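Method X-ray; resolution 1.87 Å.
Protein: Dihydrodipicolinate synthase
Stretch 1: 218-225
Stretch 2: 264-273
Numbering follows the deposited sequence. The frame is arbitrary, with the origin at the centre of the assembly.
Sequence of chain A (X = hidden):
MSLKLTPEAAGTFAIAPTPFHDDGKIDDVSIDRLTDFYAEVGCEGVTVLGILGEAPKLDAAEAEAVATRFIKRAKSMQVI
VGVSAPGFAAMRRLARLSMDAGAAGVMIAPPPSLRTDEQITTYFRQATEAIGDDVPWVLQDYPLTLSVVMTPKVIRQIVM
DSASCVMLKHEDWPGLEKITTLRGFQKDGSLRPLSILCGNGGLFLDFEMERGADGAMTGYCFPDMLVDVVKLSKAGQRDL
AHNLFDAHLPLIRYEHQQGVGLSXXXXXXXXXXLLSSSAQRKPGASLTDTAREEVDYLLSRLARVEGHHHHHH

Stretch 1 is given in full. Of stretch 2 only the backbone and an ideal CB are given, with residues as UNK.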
# COMPACT_ATOMS: atom_id res chain seq x y z
N THR A 218 15.96 22.05 -3.20
CA THR A 218 16.47 21.34 -2.04
C THR A 218 16.12 21.84 -0.64
O THR A 218 16.08 23.04 -0.39
CB THR A 218 18.01 21.28 -2.13
OG1 THR A 218 18.54 20.67 -0.94
CG2 THR A 218 18.59 22.68 -2.26
N GLY A 219 15.90 20.88 0.25
CA GLY A 219 15.62 21.19 1.64
C GLY A 219 16.89 20.96 2.45
O GLY A 219 16.88 21.08 3.68
N TYR A 220 17.98 20.63 1.76
CA TYR A 220 19.27 20.38 2.41
C TYR A 220 19.72 21.60 3.22
O TYR A 220 19.60 22.74 2.75
CB TYR A 220 20.32 20.04 1.34
CG TYR A 220 21.69 19.70 1.89
CD1 TYR A 220 21.84 18.74 2.89
CD2 TYR A 220 22.83 20.32 1.38
CE1 TYR A 220 23.11 18.41 3.38
CE2 TYR A 220 24.10 20.00 1.87
CZ TYR A 220 24.23 19.04 2.86
OH TYR A 220 25.49 18.73 3.33
N CYS A 221 20.24 21.36 4.42
CA CYS A 221 20.68 22.44 5.31
C CYS A 221 21.85 23.29 4.83
O CYS A 221 22.25 24.24 5.51
CB CYS A 221 20.97 21.88 6.72
SG CYS A 221 22.15 20.53 6.81
N PHE A 222 22.41 22.95 3.67
CA PHE A 222 23.49 23.74 3.10
C PHE A 222 23.13 24.08 1.66
O PHE A 222 23.82 23.69 0.71
CB PHE A 222 24.82 22.99 3.16
CG PHE A 222 25.48 23.04 4.51
CD1 PHE A 222 26.25 24.14 4.88
CD2 PHE A 222 25.29 22.01 5.42
CE1 PHE A 222 26.82 24.22 6.15
CE2 PHE A 222 25.86 22.08 6.70
CZ PHE A 222 26.63 23.18 7.06
N PRO A 223 22.01 24.80 1.47
CA PRO A 223 21.60 25.16 0.12
C PRO A 223 22.67 26.02 -0.52
O PRO A 223 22.83 26.01 -1.74
CB PRO A 223 20.29 25.91 0.34
CG PRO A 223 20.51 26.56 1.68
CD PRO A 223 21.15 25.46 2.48
N ASP A 224 23.42 26.74 0.31
CA ASP A 224 24.49 27.59 -0.17
C ASP A 224 25.56 26.78 -0.89
O ASP A 224 26.13 27.23 -1.89
CB ASP A 224 25.08 28.42 0.99
CG ASP A 224 25.44 27.58 2.22
OD1 ASP A 224 24.67 26.67 2.58
OD2 ASP A 224 26.49 27.86 2.84
N MSE A 225 25.83 25.56 -0.41
CA MSE A 225 26.83 24.73 -1.04
C MSE A 225 26.30 24.01 -2.28
O MSE A 225 27.05 23.74 -3.21
CB MSE A 225 27.40 23.71 -0.05
CG MSE A 225 28.19 24.36 1.09
SE MSE A 225 29.69 25.46 0.49
CE MSE A 225 28.85 27.19 0.53
N UNK A 264 16.89 16.84 11.56
CA UNK A 264 18.28 17.12 11.20
C UNK A 264 18.38 18.52 10.61
O UNK A 264 19.26 19.30 11.00
CB UNK A 264 18.81 16.08 10.21
N UNK A 265 17.49 18.84 9.68
CA UNK A 265 17.46 20.15 9.03
C UNK A 265 17.33 21.29 10.02
O UNK A 265 18.12 22.23 10.02
CB UNK A 265 16.31 20.21 8.03
N UNK A 266 16.30 21.22 10.85
CA UNK A 266 16.06 22.27 11.83
C UNK A 266 17.16 22.39 12.87
O UNK A 266 17.48 23.50 13.31
CB UNK A 266 14.72 22.02 12.53
N UNK A 267 17.76 21.27 13.24
CA UNK A 267 18.86 21.28 14.20
C UNK A 267 20.03 22.06 13.62
O UNK A 267 20.61 22.93 14.27
CB UNK A 267 19.29 19.86 14.56
N UNK A 268 20.39 21.76 12.37
CA UNK A 268 21.51 22.44 11.72
C UNK A 268 21.22 23.92 11.41
O UNK A 268 22.07 24.78 11.63
CB UNK A 268 21.87 21.71 10.43
N UNK A 269 20.02 24.20 10.91
CA UNK A 269 19.67 25.58 10.58
C UNK A 269 19.70 26.46 11.84
O UNK A 269 19.97 27.66 11.76
CB UNK A 269 18.29 25.64 9.92
N UNK A 270 19.43 25.86 12.99
CA UNK A 270 19.46 26.60 14.25
C UNK A 270 20.92 26.84 14.61
O UNK A 270 21.32 27.93 14.99
CB UNK A 270 18.73 25.85 15.36
N UNK A 271 21.73 25.79 14.46
CA UNK A 271 23.15 25.86 14.75
C UNK A 271 23.82 26.88 13.84
O UNK A 271 24.83 27.50 14.21
CB UNK A 271 23.80 24.49 14.59
N UNK A 272 23.26 27.08 12.64
CA UNK A 272 23.81 28.05 11.71
C UNK A 272 23.31 29.46 12.00
O UNK A 272 23.66 30.41 11.30
CB UNK A 272 23.46 27.66 10.27
N UNK A 273 22.47 29.59 13.02
CA UNK A 273 21.94 30.89 13.40
C UNK A 273 20.77 31.40 12.59
O UNK A 273 20.42 32.57 12.69
CB UNK A 273 23.07 31.92 13.32

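Stretch 2 runs as a helix through position 271, and the closest CA pair across the stretches joins Cys221 to position 265 at 5.4 Å. Side chains directed toward stretch 1, or long enough to turn to it, can meet it there.

At position 264, CA-to-CB points sideways and no atom of stretch 1 lies within 5.5 Å of the ideal CB. Stretch 1 sets little constraint, so many helix-compatible residues would do. The deposited residue is Val264, chi1 t, which stays 5.3 Å or more from stretch 1.

Position 265 also starts sideways, but its ideal CB is 4.5 Å from Gly219 O and 5.1 Å from Cys221 CB. A carbonyl oxygen within reach favours a donor on a flexible chain: Lys, Arg or Gln. The residue is Arg265, whose m, t, t chain carries NE to 3.1 Å from Gly219 O, a close polar approach whose status the geometry leaves open. A water accepts from Gly219 N at 2.9 Å and, weakly, from Arg265 NH2 at 3.5 Å, linking the two residues. Gly219 has no side chain, and this leaves room for the arginine: an ideal CB there would sit 3.1 Å from Arg265 NE, a tight approach.

Positions 266 and 267 turn elsewhere, 266 pointing away and 267 out of reach, so stretch 1 does not discriminate among side chains. They are Lys266 and Tyr267, both hydrogen-bonded elsewhere in the structure.

Position 268 points toward stretch 1, its ideal CB 3.8 Å from Cys221 SG and 5.5 Å from Phe222 CE2. A sulfur and an aromatic ring call for a compact apolar group; Ala, Val or Ile would suit. Val268, chi1 t, places CG1 3.6 Å from Cys221 SG and 4.2 Å from Phe222 CE2, so one methyl packs against both.

At position 269 the CB points sideways with nothing near, so only a side chain that bends back could touch stretch 1; Leu or Met are plausible. Leu269 (m, t) does so, its CD2 reaching 4.1 Å from Cys221 O and 4.5 Å from Cys221 CB.

Positions 270 and 271 are out of reach and undemanding. They are Lys270 and Lys271, the latter touching a crystal neighbour.

Position 272 points toward stretch 1 from too far for CB contact. Beyond it lie the Asp224 carboxylate and the carbonyl oxygen of Cys221, favouring a long cationic donor, Lys or Arg. Arg272 (m, t, p) answers both: NH1 donates to Cys221 O at 2.9 Å and to Asp224 OD1 at 3.0 Å, while NH2 donates to Asp224 OD2 at 3.0 Å, completing a two-pronged salt bridge. These acceptors lie at the guanidinium edge, whereas Phe222 CD1 lies over one face, 3.2 Å from Arg272 NH1.

Position 273 has phi/psi of 81/13, and a CB would jam against the preceding carbonyl oxygen, which calls for glycine. Gly273 closes a Schellman motif, its N bonding Lys270 O at 2.8 Å.

Stretch 2 (264-273) VRKYVLKKRG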
# COMPACT_ATOMS: atom_id res chain seq x y z
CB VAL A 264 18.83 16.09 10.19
CG1 VAL A 264 20.23 16.50 9.74
CG2 VAL A 264 18.88 14.71 10.84
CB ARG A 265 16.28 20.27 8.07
CG ARG A 265 16.35 19.42 6.82
CD ARG A 265 15.08 19.61 6.00
NE ARG A 265 15.06 18.78 4.80
CZ ARG A 265 15.08 17.45 4.80
NH1 ARG A 265 15.12 16.79 5.94
NH2 ARG A 265 15.06 16.79 3.65
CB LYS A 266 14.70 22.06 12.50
CG LYS A 266 13.53 22.44 11.58
CD LYS A 266 12.21 22.53 12.34
CE LYS A 266 11.18 23.30 11.53
NZ LYS A 266 9.93 23.53 12.31
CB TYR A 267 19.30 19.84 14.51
CG TYR A 267 20.58 19.75 15.31
CD1 TYR A 267 20.64 20.17 16.63
CD2 TYR A 267 21.75 19.26 14.72
CE1 TYR A 267 21.83 20.11 17.36
CE2 TYR A 267 22.95 19.19 15.44
CZ TYR A 267 22.98 19.62 16.76
OH TYR A 267 24.16 19.56 17.46
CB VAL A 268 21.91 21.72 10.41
CG1 VAL A 268 23.03 22.49 9.72
CG2 VAL A 268 22.37 20.30 10.72
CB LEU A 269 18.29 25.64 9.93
CG LEU A 269 18.21 25.02 8.53
CD1 LEU A 269 16.76 24.96 8.07
CD2 LEU A 269 19.05 25.85 7.57
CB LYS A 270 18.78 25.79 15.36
CG LYS A 270 18.82 26.46 16.73
CD LYS A 270 18.29 25.54 17.81
CE LYS A 270 18.50 26.13 19.20
NZ LYS A 270 18.22 25.12 20.27
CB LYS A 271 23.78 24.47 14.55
CG LYS A 271 25.26 24.40 14.83
CD LYS A 271 25.79 22.97 14.64
CE LYS A 271 25.27 22.03 15.72
NZ LYS A 271 25.80 22.40 17.06
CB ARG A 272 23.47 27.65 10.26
CG ARG A 272 24.12 26.35 9.82
CD ARG A 272 24.01 26.16 8.31
NE ARG A 272 24.87 27.10 7.59
CZ ARG A 272 24.92 27.20 6.26
NH1 ARG A 272 24.16 26.42 5.50
NH2 ARG A 272 25.73 28.08 5.69
O HOH W 1 15.86 18.04 0.52
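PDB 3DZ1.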